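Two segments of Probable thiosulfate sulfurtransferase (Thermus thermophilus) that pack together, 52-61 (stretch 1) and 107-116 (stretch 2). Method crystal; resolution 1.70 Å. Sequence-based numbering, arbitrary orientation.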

# COMPACT_ATOMS: atom_id res chain seq x y z
N THR A 52 -11.84 -5.85 9.18
CA THR A 52 -12.19 -6.24 10.56
C THR A 52 -12.00 -7.74 10.75
O THR A 52 -11.42 -8.18 11.75
CB THR A 52 -13.66 -5.93 10.88
OG1 THR A 52 -13.84 -4.52 11.02
CG2 THR A 52 -14.07 -6.58 12.19
N GLU A 53 -12.48 -8.51 9.79
CA GLU A 53 -12.39 -9.97 9.87
C GLU A 53 -10.93 -10.41 9.89
O GLU A 53 -10.55 -11.30 10.65
CB GLU A 53 -13.10 -10.62 8.69
CG GLU A 53 -12.90 -12.11 8.60
CD GLU A 53 -13.42 -12.87 9.81
OE1 GLU A 53 -14.21 -12.31 10.60
OE2 GLU A 53 -13.03 -14.05 9.97
N LEU A 54 -10.14 -9.77 9.05
CA LEU A 54 -8.71 -10.08 8.96
C LEU A 54 -7.99 -9.73 10.25
O LEU A 54 -7.20 -10.53 10.77
CB LEU A 54 -8.09 -9.31 7.80
CG LEU A 54 -6.59 -9.50 7.58
CD1 LEU A 54 -6.27 -10.91 7.10
CD2 LEU A 54 -6.13 -8.49 6.53
N PHE A 55 -8.26 -8.54 10.77
CA PHE A 55 -7.64 -8.09 12.01
C PHE A 55 -7.98 -9.03 13.16
O PHE A 55 -7.11 -9.38 13.96
CB PHE A 55 -8.12 -6.68 12.36
CG PHE A 55 -7.71 -5.60 11.37
CD1 PHE A 55 -6.93 -5.89 10.26
CD2 PHE A 55 -8.10 -4.29 11.59
CE1 PHE A 55 -6.54 -4.87 9.37
CE2 PHE A 55 -7.73 -3.27 10.72
CZ PHE A 55 -6.95 -3.56 9.60
N GLN A 56 -9.24 -9.44 13.25
CA GLN A 56 -9.65 -10.34 14.33
C GLN A 56 -9.05 -11.73 14.19
O GLN A 56 -8.56 -12.31 15.17
CB GLN A 56 -11.18 -10.43 14.39
CG GLN A 56 -11.83 -9.09 14.61
CD GLN A 56 -13.31 -9.20 14.97
OE1 GLN A 56 -13.97 -10.16 14.59
NE2 GLN A 56 -13.82 -8.21 15.68
N THR A 57 -9.06 -12.27 12.98
CA THR A 57 -8.53 -13.60 12.73
C THR A 57 -7.03 -13.68 13.02
O THR A 57 -6.56 -14.70 13.53
CB THR A 57 -8.81 -14.06 11.29
OG1 THR A 57 -10.22 -14.11 11.06
CG2 THR A 57 -8.26 -15.46 11.06
N LEU A 58 -6.29 -12.62 12.70
CA LEU A 58 -4.83 -12.59 12.95
C LEU A 58 -4.46 -12.05 14.33
O LEU A 58 -3.28 -11.98 14.70
CB LEU A 58 -4.12 -11.74 11.89
CG LEU A 58 -4.08 -12.34 10.49
CD1 LEU A 58 -3.20 -11.47 9.59
CD2 LEU A 58 -3.54 -13.75 10.53
N GLY A 59 -5.47 -11.66 15.10
CA GLY A 59 -5.21 -11.12 16.43
C GLY A 59 -4.42 -9.83 16.36
O GLY A 59 -3.51 -9.60 17.17
N LEU A 60 -4.76 -8.99 15.39
CA LEU A 60 -4.09 -7.72 15.19
C LEU A 60 -4.67 -6.63 16.08
O LEU A 60 -5.86 -6.66 16.43
CB LEU A 60 -4.19 -7.27 13.73
CG LEU A 60 -3.64 -8.19 12.65
CD1 LEU A 60 -3.70 -7.47 11.30
CD2 LEU A 60 -2.19 -8.54 12.99
N ARG A 61 -3.82 -5.68 16.43
CA ARG A 61 -4.17 -4.55 17.28
C ARG A 61 -2.99 -3.59 17.21
O ARG A 61 -1.85 -4.03 17.00
CB ARG A 61 -4.36 -5.01 18.72
CG ARG A 61 -3.18 -5.81 19.24
CD ARG A 61 -3.24 -5.99 20.75
NE ARG A 61 -2.04 -6.67 21.24
CZ ARG A 61 -0.81 -6.20 21.11
NH1 ARG A 61 -0.59 -5.04 20.49
NH2 ARG A 61 0.22 -6.90 21.58
N LYS A 107 -0.96 -19.22 16.52
CA LYS A 107 -2.40 -19.43 16.37
C LYS A 107 -3.04 -18.45 17.34
O LYS A 107 -3.45 -18.83 18.44
CB LYS A 107 -2.81 -20.85 16.76
CG LYS A 107 -2.24 -21.96 15.90
CD LYS A 107 -2.98 -23.27 16.20
CE LYS A 107 -2.37 -24.47 15.49
NZ LYS A 107 -1.07 -24.89 16.10
N PRO A 108 -3.12 -17.17 16.95
CA PRO A 108 -3.71 -16.15 17.81
C PRO A 108 -5.18 -16.41 18.10
O PRO A 108 -5.88 -17.06 17.32
CB PRO A 108 -3.53 -14.86 17.00
CG PRO A 108 -2.41 -15.17 16.07
CD PRO A 108 -2.69 -16.59 15.67
N GLU A 109 -5.64 -15.92 19.25
CA GLU A 109 -7.05 -16.04 19.60
C GLU A 109 -7.64 -14.78 18.97
O GLU A 109 -7.06 -13.70 19.10
CB GLU A 109 -7.24 -16.03 21.11
CG GLU A 109 -7.03 -17.38 21.78
CD GLU A 109 -7.23 -17.32 23.29
OE1 GLU A 109 -8.27 -16.78 23.74
OE2 GLU A 109 -6.36 -17.82 24.03
N ARG A 110 -8.77 -14.92 18.29
CA ARG A 110 -9.42 -13.79 17.64
C ARG A 110 -9.54 -12.55 18.52
O ARG A 110 -10.23 -12.58 19.53
CB ARG A 110 -10.83 -14.16 17.20
CG ARG A 110 -10.93 -15.19 16.10
CD ARG A 110 -12.38 -15.35 15.70
NE ARG A 110 -12.95 -14.12 15.13
CZ ARG A 110 -12.97 -13.82 13.84
NH1 ARG A 110 -12.44 -14.67 12.96
NH2 ARG A 110 -13.51 -12.69 13.41
N THR A 111 -8.88 -11.46 18.14
CA THR A 111 -9.02 -10.24 18.91
C THR A 111 -10.41 -9.73 18.55
O THR A 111 -11.07 -10.31 17.68
CB THR A 111 -7.94 -9.16 18.55
OG1 THR A 111 -7.84 -9.02 17.13
CG2 THR A 111 -6.58 -9.55 19.12
N GLU A 112 -10.88 -8.68 19.21
CA GLU A 112 -12.21 -8.16 18.91
C GLU A 112 -12.15 -6.77 18.31
O GLU A 112 -13.14 -6.04 18.28
CB GLU A 112 -13.08 -8.15 20.17
CG GLU A 112 -13.52 -9.54 20.62
CD GLU A 112 -14.44 -9.50 21.83
OE1 GLU A 112 -13.99 -9.03 22.90
OE2 GLU A 112 -15.61 -9.94 21.70
N VAL A 113 -10.97 -6.43 17.82
CA VAL A 113 -10.73 -5.14 17.20
C VAL A 113 -11.67 -4.99 16.01
O VAL A 113 -12.05 -5.97 15.37
CB VAL A 113 -9.28 -5.04 16.69
CG1 VAL A 113 -9.05 -6.07 15.60
CG2 VAL A 113 -8.99 -3.64 16.17
N VAL A 114 -12.05 -3.75 15.71
CA VAL A 114 -12.93 -3.50 14.58
C VAL A 114 -12.28 -2.44 13.73
O VAL A 114 -11.86 -1.39 14.23
CB VAL A 114 -14.31 -3.00 15.05
CG1 VAL A 114 -15.17 -2.66 13.85
CG2 VAL A 114 -14.98 -4.08 15.90
N ALA A 115 -12.17 -2.70 12.44
CA ALA A 115 -11.55 -1.75 11.53
C ALA A 115 -12.42 -0.51 11.39
O ALA A 115 -13.64 -0.58 11.49
CB ALA A 115 -11.33 -2.39 10.16
N LYS A 116 -11.77 0.63 11.15
CA LYS A 116 -12.44 1.91 10.94
C LYS A 116 -11.66 2.54 9.78
O LYS A 116 -10.50 2.94 9.95
CB LYS A 116 -12.34 2.80 12.18
CG LYS A 116 -13.06 4.12 12.05
CD LYS A 116 -14.55 3.90 11.94
CE LYS A 116 -15.31 5.22 11.92
NZ LYS A 116 -16.78 5.01 12.03
O HOH W 1 -7.75 -16.39 15.33

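A short helical end meets an irregular stretch of chain here, and the pairing buries 727 Å² in all. Residues 52-57 are helical; 107-116 form no regular helix or strand. The backbones run in opposite senses, with Thr 52 nearest Ala 115 and Gln 56 nearest Thr 111, CA to CA 4.6 Å in both cases. The two pairs are four residues apart in each stretch, yet Thr 52 CA to Gln 56 CA spans 6.1 Å while Thr 111 CA to Ala 115 CA spans 11.5 Å. Several of the bonds join a side chain to a backbone group.

Thr 52 OG1 accepts from Ala 115 N at 2.8 Å, and Gln 56 NE2 donates to Val 113 O at 2.9 Å, so two helix side chains one turn apart engage backbone groups two residues apart. Thr 111 returns the favour, its OG1 donating to Leu 60 O at 3.2 Å. The direct backbone bond, Thr 111 N to Gln 56 O at 3.1 Å, is weak. That same carbonyl lies near the helix end, where it also accepts from Gly 59 N at 3.2 Å and takes a CA-H...O contact from Arg 110 CA at 3.0 Å.

The charged pairing joins Arg 110 to Glu 53; the CA-to-CB bond of Arg 110 points sideways while its end reaches the helix. The salt bridge is two-pronged, Arg 110 NH2 to Glu 53 OE1 at 2.9 Å and Arg 110 NH1 to Glu 53 OE2 at 3.1 Å, with Glu 53 OE1 near the guanidinium plane. Arg 110 NH2 also donates to Gln 56 OE1 at 2.8 Å. Gln 56 therefore uses both ends of its amide, accepting from a side chain and donating to the backbone. Over one guanidinium face lie Gln 56 CB and Thr 57 N, so the helix supplies a surface as well as acceptors.

The apolar part is small and close-fitting. Phe 55 CB touches Val 113 CG1 at 3.4 Å, and Phe 55 CE2 meets Ala 115 CB at 3.7 Å; both aliphatic groups approach the ring obliquely.

Gly 59 is the first residue after the helix to leave helical phi/psi, in a Schellman motif with positive phi, a conformation that favours glycine. The site is tight as well: an ideal CB of Gly 59 would sit 2.9 Å from Pro 108 CB, a clash, while Gly 59 CA already lies 3.4 Å from Thr 111 CG2. Beside this turn, water 1 donates to Thr 57 O at 2.7 Å and to Pro 108 O at 2.8 Å, joining two carbonyls that could not bond each other.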